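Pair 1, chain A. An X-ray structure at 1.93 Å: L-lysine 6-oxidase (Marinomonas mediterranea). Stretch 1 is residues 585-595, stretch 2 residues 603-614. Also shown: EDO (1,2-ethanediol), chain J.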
# COMPACT_ATOMS: atom_id res chain seq x y z
N SER A 585 -0.57 -20.12 -21.47
CA SER A 585 -0.82 -19.63 -20.13
C SER A 585 -2.07 -20.38 -19.66
O SER A 585 -3.19 -19.91 -19.79
CB SER A 585 -1.03 -18.14 -20.11
OG SER A 585 -1.04 -17.74 -18.76
N PRO A 586 -1.88 -21.65 -19.27
CA PRO A 586 -3.01 -22.52 -18.97
C PRO A 586 -3.83 -22.01 -17.82
O PRO A 586 -3.33 -21.21 -16.98
CB PRO A 586 -2.32 -23.85 -18.56
CG PRO A 586 -1.04 -23.79 -19.23
CD PRO A 586 -0.60 -22.36 -19.16
N TRP A 587 -5.07 -22.43 -17.76
CA TRP A 587 -5.99 -21.99 -16.71
C TRP A 587 -6.69 -23.09 -16.01
O TRP A 587 -6.71 -23.11 -14.76
CB TRP A 587 -6.95 -20.96 -17.28
CG TRP A 587 -7.63 -20.11 -16.28
CD1 TRP A 587 -8.98 -19.95 -16.09
CD2 TRP A 587 -6.99 -19.25 -15.34
NE1 TRP A 587 -9.19 -19.06 -15.09
CE2 TRP A 587 -7.99 -18.61 -14.61
CE3 TRP A 587 -5.68 -19.00 -15.03
CZ2 TRP A 587 -7.72 -17.71 -13.61
CZ3 TRP A 587 -5.40 -18.10 -13.98
CH2 TRP A 587 -6.42 -17.49 -13.30
N ASP A 588 -7.33 -24.00 -16.77
CA ASP A 588 -8.08 -25.11 -16.20
C ASP A 588 -7.36 -26.38 -16.62
O ASP A 588 -7.35 -26.70 -17.80
CB ASP A 588 -9.49 -25.08 -16.69
CG ASP A 588 -10.11 -23.70 -16.57
OD1 ASP A 588 -10.05 -22.90 -17.52
OD2 ASP A 588 -10.58 -23.40 -15.46
N VAL A 589 -6.73 -27.04 -15.66
CA VAL A 589 -5.82 -28.17 -15.91
C VAL A 589 -6.08 -29.31 -14.97
O VAL A 589 -6.70 -29.12 -13.89
CB VAL A 589 -4.35 -27.74 -15.80
CG1 VAL A 589 -4.00 -26.72 -16.85
CG2 VAL A 589 -3.99 -27.27 -14.41
N LEU A 590 -5.60 -30.50 -15.35
CA LEU A 590 -5.82 -31.72 -14.55
C LEU A 590 -4.66 -31.97 -13.64
O LEU A 590 -3.47 -31.83 -14.06
CB LEU A 590 -6.02 -32.93 -15.50
CG LEU A 590 -7.17 -32.85 -16.51
CD1 LEU A 590 -7.21 -34.17 -17.28
CD2 LEU A 590 -8.47 -32.66 -15.73
N THR A 591 -4.95 -32.29 -12.37
CA THR A 591 -3.94 -32.68 -11.47
C THR A 591 -3.34 -33.99 -11.92
O THR A 591 -4.04 -34.90 -12.39
CB THR A 591 -4.46 -32.86 -10.03
OG1 THR A 591 -5.62 -33.71 -10.11
CG2 THR A 591 -4.83 -31.56 -9.45
N GLY A 592 -2.05 -34.11 -11.67
CA GLY A 592 -1.22 -35.20 -12.19
C GLY A 592 -0.47 -36.13 -11.21
O GLY A 592 0.22 -37.05 -11.64
N GLU A 593 -0.46 -35.83 -9.90
CA GLU A 593 0.36 -36.64 -8.95
C GLU A 593 -0.40 -37.96 -8.73
O GLU A 593 -1.49 -37.96 -8.24
CB GLU A 593 0.52 -35.87 -7.64
CG GLU A 593 1.24 -34.51 -7.85
CD GLU A 593 2.68 -34.59 -8.27
OE1 GLU A 593 3.28 -35.70 -8.14
OE2 GLU A 593 3.20 -33.56 -8.75
N LEU A 594 0.24 -39.07 -9.08
CA LEU A 594 -0.31 -40.39 -9.01
C LEU A 594 0.27 -41.19 -7.85
O LEU A 594 -0.12 -42.28 -7.64
CB LEU A 594 0.03 -41.11 -10.30
CG LEU A 594 -0.58 -40.52 -11.57
CD1 LEU A 594 -0.15 -41.36 -12.78
CD2 LEU A 594 -2.06 -40.55 -11.45
N ASP A 595 1.17 -40.58 -7.08
CA ASP A 595 1.74 -41.28 -5.89
C ASP A 595 1.40 -40.50 -4.62
O ASP A 595 1.07 -39.33 -4.65
CB ASP A 595 3.22 -41.51 -6.07
CG ASP A 595 3.49 -42.68 -7.07
OD1 ASP A 595 3.00 -43.82 -6.80
OD2 ASP A 595 4.12 -42.50 -8.13
N HIS A 603 -2.30 -31.70 -2.09
CA HIS A 603 -3.62 -31.75 -1.41
C HIS A 603 -4.75 -32.12 -2.33
O HIS A 603 -5.89 -31.82 -2.04
CB HIS A 603 -3.95 -30.39 -0.77
CG HIS A 603 -2.86 -29.91 0.11
ND1 HIS A 603 -2.69 -30.38 1.38
CD2 HIS A 603 -1.78 -29.15 -0.15
CE1 HIS A 603 -1.60 -29.87 1.91
NE2 HIS A 603 -1.03 -29.11 1.00
N LEU A 604 -4.44 -32.76 -3.44
CA LEU A 604 -5.48 -33.10 -4.36
C LEU A 604 -5.29 -34.51 -4.89
O LEU A 604 -4.15 -34.92 -5.16
CB LEU A 604 -5.46 -32.14 -5.56
CG LEU A 604 -5.86 -30.67 -5.24
CD1 LEU A 604 -5.45 -29.76 -6.42
CD2 LEU A 604 -7.33 -30.61 -4.88
N PRO A 605 -6.39 -35.17 -5.20
CA PRO A 605 -6.34 -36.45 -5.95
C PRO A 605 -6.01 -36.18 -7.39
O PRO A 605 -6.17 -35.05 -7.85
CB PRO A 605 -7.74 -36.98 -5.83
CG PRO A 605 -8.62 -35.71 -5.72
CD PRO A 605 -7.77 -34.71 -4.98
N ALA A 606 -5.53 -37.19 -8.09
CA ALA A 606 -5.21 -37.06 -9.50
C ALA A 606 -6.48 -36.94 -10.36
O ALA A 606 -7.53 -37.48 -10.02
CB ALA A 606 -4.35 -38.29 -9.92
N GLY A 607 -6.38 -36.28 -11.49
CA GLY A 607 -7.46 -36.35 -12.49
C GLY A 607 -8.53 -35.28 -12.28
O GLY A 607 -9.52 -35.25 -13.01
N GLN A 608 -8.31 -34.33 -11.33
CA GLN A 608 -9.30 -33.33 -11.03
C GLN A 608 -8.92 -32.05 -11.77
O GLN A 608 -7.72 -31.70 -11.77
CB GLN A 608 -9.27 -33.03 -9.53
CG GLN A 608 -10.39 -32.08 -9.12
CD GLN A 608 -10.49 -31.84 -7.65
OE1 GLN A 608 -9.88 -32.53 -6.84
NE2 GLN A 608 -11.25 -30.80 -7.30
N GLN A 609 -9.89 -31.32 -12.37
CA GLN A 609 -9.58 -30.09 -13.03
C GLN A 609 -9.51 -28.97 -12.04
O GLN A 609 -10.43 -28.80 -11.29
CB GLN A 609 -10.58 -29.74 -14.12
CG GLN A 609 -10.07 -28.63 -15.03
CD GLN A 609 -11.17 -28.09 -15.90
OE1 GLN A 609 -12.13 -27.46 -15.39
NE2 GLN A 609 -11.11 -28.40 -17.20
N ILE A 610 -8.45 -28.22 -12.01
CA ILE A 610 -8.32 -27.16 -11.03
C ILE A 610 -7.61 -26.01 -11.66
O ILE A 610 -7.12 -26.08 -12.75
CB ILE A 610 -7.50 -27.60 -9.77
CG1 ILE A 610 -6.02 -27.71 -9.99
CG2 ILE A 610 -8.07 -28.84 -9.16
CD1 ILE A 610 -5.54 -28.52 -11.12
N ASN A 611 -7.55 -24.90 -10.94
CA ASN A 611 -6.89 -23.73 -11.50
C ASN A 611 -5.36 -23.87 -11.57
O ASN A 611 -4.63 -24.18 -10.56
CB ASN A 611 -7.26 -22.46 -10.73
CG ASN A 611 -6.55 -21.22 -11.31
OD1 ASN A 611 -5.55 -20.73 -10.79
ND2 ASN A 611 -7.10 -20.71 -12.38
N TYR A 612 -4.84 -23.63 -12.76
CA TYR A 612 -3.42 -23.79 -13.02
C TYR A 612 -2.52 -22.94 -12.08
O TYR A 612 -1.42 -23.34 -11.70
CB TYR A 612 -3.13 -23.39 -14.47
CG TYR A 612 -1.66 -23.34 -14.86
CD1 TYR A 612 -0.94 -24.51 -15.09
CD2 TYR A 612 -0.99 -22.14 -14.99
CE1 TYR A 612 0.38 -24.50 -15.44
CE2 TYR A 612 0.31 -22.11 -15.35
CZ TYR A 612 1.00 -23.30 -15.55
OH TYR A 612 2.31 -23.29 -15.86
N ALA A 613 -2.94 -21.70 -11.85
CA ALA A 613 -2.13 -20.77 -11.06
C ALA A 613 -2.53 -20.72 -9.60
O ALA A 613 -2.18 -19.76 -8.95
CB ALA A 613 -2.26 -19.38 -11.65
N ARG A 614 -3.20 -21.72 -9.08
CA ARG A 614 -3.74 -21.66 -7.72
C ARG A 614 -2.54 -21.40 -6.79
O ARG A 614 -1.50 -22.04 -6.87
CB ARG A 614 -4.47 -22.91 -7.39
CG ARG A 614 -3.62 -24.20 -7.43
CD ARG A 614 -4.45 -25.45 -7.54
NE ARG A 614 -3.58 -26.61 -7.59
CZ ARG A 614 -2.87 -26.98 -8.66
NH1 ARG A 614 -2.89 -26.27 -9.80
NH2 ARG A 614 -2.08 -28.08 -8.57
C1 EDO J . -10.99 -18.69 -11.29
O1 EDO J . -9.75 -19.31 -11.65
C2 EDO J . -11.93 -18.94 -12.47
O2 EDO J . -11.68 -17.99 -13.52
O HOH W 1 -8.65 -29.21 -18.50
O HOH W 2 -9.70 -21.95 -13.15
O HOH W 3 -2.88 -35.22 -7.68

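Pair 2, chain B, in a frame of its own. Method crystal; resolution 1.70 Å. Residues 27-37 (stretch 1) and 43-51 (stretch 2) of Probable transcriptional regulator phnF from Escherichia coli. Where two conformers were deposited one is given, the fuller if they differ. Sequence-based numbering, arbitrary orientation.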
# COMPACT_ATOMS: atom_id res chain seq x y z
N SER B 27 22.97 -7.08 -12.53
CA SER B 27 23.24 -8.03 -11.39
C SER B 27 24.72 -7.82 -11.06
O SER B 27 25.58 -7.97 -11.99
CB SER B 27 22.96 -9.52 -11.74
OG SER B 27 23.52 -9.82 -13.00
N VAL B 28 24.98 -7.32 -9.85
CA VAL B 28 26.36 -7.01 -9.47
C VAL B 28 26.60 -7.31 -8.02
O VAL B 28 25.65 -7.39 -7.26
CB VAL B 28 26.68 -5.49 -9.73
CG1 VAL B 28 26.74 -5.21 -11.24
CG2 VAL B 28 25.83 -4.51 -8.94
N LEU B 29 27.86 -7.51 -7.62
CA LEU B 29 28.15 -7.44 -6.20
C LEU B 29 28.53 -6.02 -5.85
O LEU B 29 29.29 -5.35 -6.59
CB LEU B 29 29.30 -8.41 -5.90
CG LEU B 29 28.99 -9.90 -6.18
CD1 LEU B 29 30.26 -10.76 -6.46
CD2 LEU B 29 28.29 -10.46 -5.00
N ARG B 30 28.05 -5.51 -4.72
CA ARG B 30 28.40 -4.15 -4.40
C ARG B 30 28.30 -3.93 -2.89
O ARG B 30 27.55 -4.57 -2.21
CB ARG B 30 27.44 -3.19 -5.13
CG ARG B 30 26.04 -3.19 -4.64
CD ARG B 30 25.13 -2.58 -5.68
NE ARG B 30 25.69 -1.27 -5.97
CZ ARG B 30 25.52 -0.52 -7.05
NH1 ARG B 30 26.20 0.63 -7.06
NH2 ARG B 30 24.77 -0.84 -8.10
N PRO B 31 29.08 -2.97 -2.33
CA PRO B 31 28.92 -2.64 -0.92
C PRO B 31 27.52 -2.16 -0.53
O PRO B 31 26.93 -1.37 -1.28
CB PRO B 31 29.95 -1.49 -0.73
CG PRO B 31 30.95 -1.78 -1.75
CD PRO B 31 30.11 -2.14 -2.96
N ALA B 32 26.99 -2.66 0.58
CA ALA B 32 25.72 -2.27 1.16
C ALA B 32 25.78 -0.81 1.68
O ALA B 32 26.69 -0.42 2.45
CB ALA B 32 25.34 -3.21 2.27
N SER B 33 24.83 -0.03 1.20
CA SER B 33 24.57 1.31 1.76
C SER B 33 24.01 1.22 3.18
O SER B 33 23.62 0.16 3.62
CB SER B 33 23.57 2.03 0.85
OG SER B 33 22.30 1.44 0.95
N GLY B 34 23.95 2.33 3.91
CA GLY B 34 23.44 2.25 5.26
C GLY B 34 22.04 1.74 5.36
O GLY B 34 21.78 0.91 6.21
N HIS B 35 21.13 2.14 4.45
CA HIS B 35 19.72 1.65 4.46
C HIS B 35 19.66 0.17 4.13
O HIS B 35 18.87 -0.58 4.75
CB HIS B 35 18.66 2.56 3.67
CG HIS B 35 18.32 2.18 2.23
ND1 HIS B 35 17.01 2.00 1.80
CD2 HIS B 35 19.08 2.12 1.11
CE1 HIS B 35 17.00 1.74 0.50
NE2 HIS B 35 18.25 1.80 0.06
N VAL B 36 20.45 -0.23 3.14
CA VAL B 36 20.44 -1.64 2.73
C VAL B 36 21.01 -2.55 3.86
O VAL B 36 20.44 -3.62 4.20
CB VAL B 36 21.22 -1.88 1.41
CG1 VAL B 36 21.41 -3.42 1.14
CG2 VAL B 36 20.49 -1.24 0.24
N ALA B 37 22.14 -2.16 4.38
CA ALA B 37 22.75 -2.88 5.54
C ALA B 37 21.81 -2.96 6.77
O ALA B 37 21.63 -4.04 7.39
CB ALA B 37 24.08 -2.24 5.89
N THR B 43 26.64 -5.25 8.24
CA THR B 43 27.44 -4.07 8.46
C THR B 43 27.46 -3.23 7.20
O THR B 43 27.68 -3.78 6.11
CB THR B 43 28.90 -4.46 8.88
OG1 THR B 43 28.84 -5.34 10.00
CG2 THR B 43 29.69 -3.23 9.27
N GLU B 44 27.23 -1.92 7.35
CA GLU B 44 27.39 -1.02 6.21
C GLU B 44 28.72 -1.23 5.52
O GLU B 44 29.75 -1.33 6.20
CB GLU B 44 27.27 0.44 6.66
CG GLU B 44 27.62 1.40 5.56
CD GLU B 44 27.11 2.79 5.84
OE1 GLU B 44 26.48 2.96 6.91
OE2 GLU B 44 27.35 3.70 5.00
N GLY B 45 28.74 -1.30 4.19
CA GLY B 45 29.95 -1.55 3.45
C GLY B 45 30.29 -3.00 3.00
O GLY B 45 31.08 -3.21 2.05
N GLU B 46 29.76 -4.01 3.68
CA GLU B 46 30.03 -5.37 3.21
C GLU B 46 29.15 -5.63 2.00
O GLU B 46 28.00 -5.13 1.98
CB GLU B 46 29.75 -6.46 4.26
CG GLU B 46 30.67 -6.44 5.54
CD GLU B 46 32.17 -6.39 5.25
OE1 GLU B 46 32.67 -7.25 4.50
OE2 GLU B 46 32.86 -5.48 5.78
N ASN B 47 29.66 -6.46 1.10
CA ASN B 47 29.10 -6.72 -0.25
C ASN B 47 27.75 -7.35 -0.06
O ASN B 47 27.58 -8.15 0.79
CB ASN B 47 29.98 -7.59 -1.17
CG ASN B 47 31.11 -6.78 -1.84
OD1 ASN B 47 31.03 -5.56 -1.86
ND2 ASN B 47 32.07 -7.44 -2.47
N VAL B 48 26.85 -7.06 -0.99
CA VAL B 48 25.56 -7.76 -1.12
C VAL B 48 25.43 -7.99 -2.65
O VAL B 48 26.21 -7.47 -3.43
CB VAL B 48 24.40 -6.82 -0.63
CG1 VAL B 48 24.45 -6.57 0.97
CG2 VAL B 48 24.32 -5.48 -1.43
N ILE B 49 24.46 -8.84 -3.05
CA ILE B 49 24.17 -9.04 -4.47
C ILE B 49 23.05 -8.04 -4.73
O ILE B 49 22.05 -8.06 -4.05
CB ILE B 49 23.68 -10.49 -4.70
CG1 ILE B 49 24.83 -11.50 -4.44
CG2 ILE B 49 23.16 -10.60 -6.16
CD1 ILE B 49 24.24 -12.97 -4.37
N HIS B 50 23.26 -7.19 -5.73
CA HIS B 50 22.21 -6.24 -6.11
C HIS B 50 21.75 -6.61 -7.52
O HIS B 50 22.57 -6.63 -8.45
CB HIS B 50 22.91 -4.89 -6.17
CG HIS B 50 22.02 -3.80 -6.67
ND1 HIS B 50 22.51 -2.65 -7.24
CD2 HIS B 50 20.66 -3.69 -6.67
CE1 HIS B 50 21.49 -1.88 -7.59
NE2 HIS B 50 20.37 -2.44 -7.18
N LEU B 51 20.43 -6.87 -7.63
CA LEU B 51 19.78 -7.09 -8.94
C LEU B 51 18.80 -5.95 -9.11
O LEU B 51 18.03 -5.68 -8.17
CB LEU B 51 18.98 -8.39 -8.90
CG LEU B 51 19.73 -9.45 -9.67
CD1 LEU B 51 20.94 -9.81 -8.77
CD2 LEU B 51 18.91 -10.67 -9.90
O HOH W 4 24.89 4.88 2.94

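Pair 1 and pair 2 share one backbone design: two short antiparallel strands that cross at 131° and 145°, continued by a loop that is pinned to a glycine turn. Fourteen central residues superpose to 0.7 Å. The central rung matches. In pair 1, V589(A) N donates to I610(A) O (3.1 Å) and I610(A) N to V589(A) O (2.7 Å); in pair 2, R30(B) N donates to V48(B) O (3.0 Å) and V48(B) N to R30(B) O (2.9 Å). One rung on, V28(B) and H50(B) bond in both directions, whereas pair 1 has only Y612(A) N to W587(A) O (2.8 Å).

The side-chain centres agree best at T591(A) and A32(B), 0.4 Å apart. Both backbones bond in both directions: T591(A) N to Q608(A) O (2.9 Å) and G607(A) N to T591(A) O (2.9 Å), against A32(B) N to E46(B) O (3.0 Å) and G45(B) N to A32(B) O (2.8 Å). Both side chains point toward the other stretch and are buried there. Threonine adds polar links: its OG1 donates to P605(A) O (2.7 Å) and accepts from Q608(A) N (3.0 Å), while its CG2 lies 3.5 Å from I610(A) CD1. Alanine offers only a methyl, and its CB packs 3.7 Å from V48(B) CG1. The partners I610(A) and V48(B) also match, beta-branched residues that favour extended backbone and supply apolar bulk.

The glycines G607(A) and G45(B) have positive phi, 89° and 96°. A CB there would jam against the preceding carbonyl oxygen, so the turn itself calls for glycine.

On the face of V589(A) and I610(A), V589(A) matches R30(B), and Y612(A) matches H50(B). Pair 1 solves this corner with hydrocarbon: V589(A) CG2 lies 3.8 Å from I610(A) CD1 and 4.0 Å from Y612(A) CB. Pair 2 solves it with polarity, because the long arginine reaches along the sheet and R30(B) NH2 donates to H50(B) ND1 (3.0 Å), meeting the imidazole at its edge; the aliphatic part still passes V48(B), with R30(B) CG 4.3 Å from V48(B) CG2.

On the other face, D588(A) and N611(A) match L29(B) and I49(B). The polar pair is joined through water 2, which donates to D588(A) OD2 (2.9 Å) and accepts from N611(A) ND2 (3.0 Å). The apolar pair touches directly, L29(B) CD2 to I49(B) CG1 at 3.7 Å.

W587(A) and V28(B) coincide in backbone but their side-chain centres lie 6.1 Å apart. The CA-to-CB bond of W587(A) points away, yet its end comes back, the indole offering a ring face to N611(A) ND2, 3.2 Å from W587(A) CE2; V28(B) lies on the face of R30(B) and V48(B), its CG2 4.0 Å from H50(B) CB.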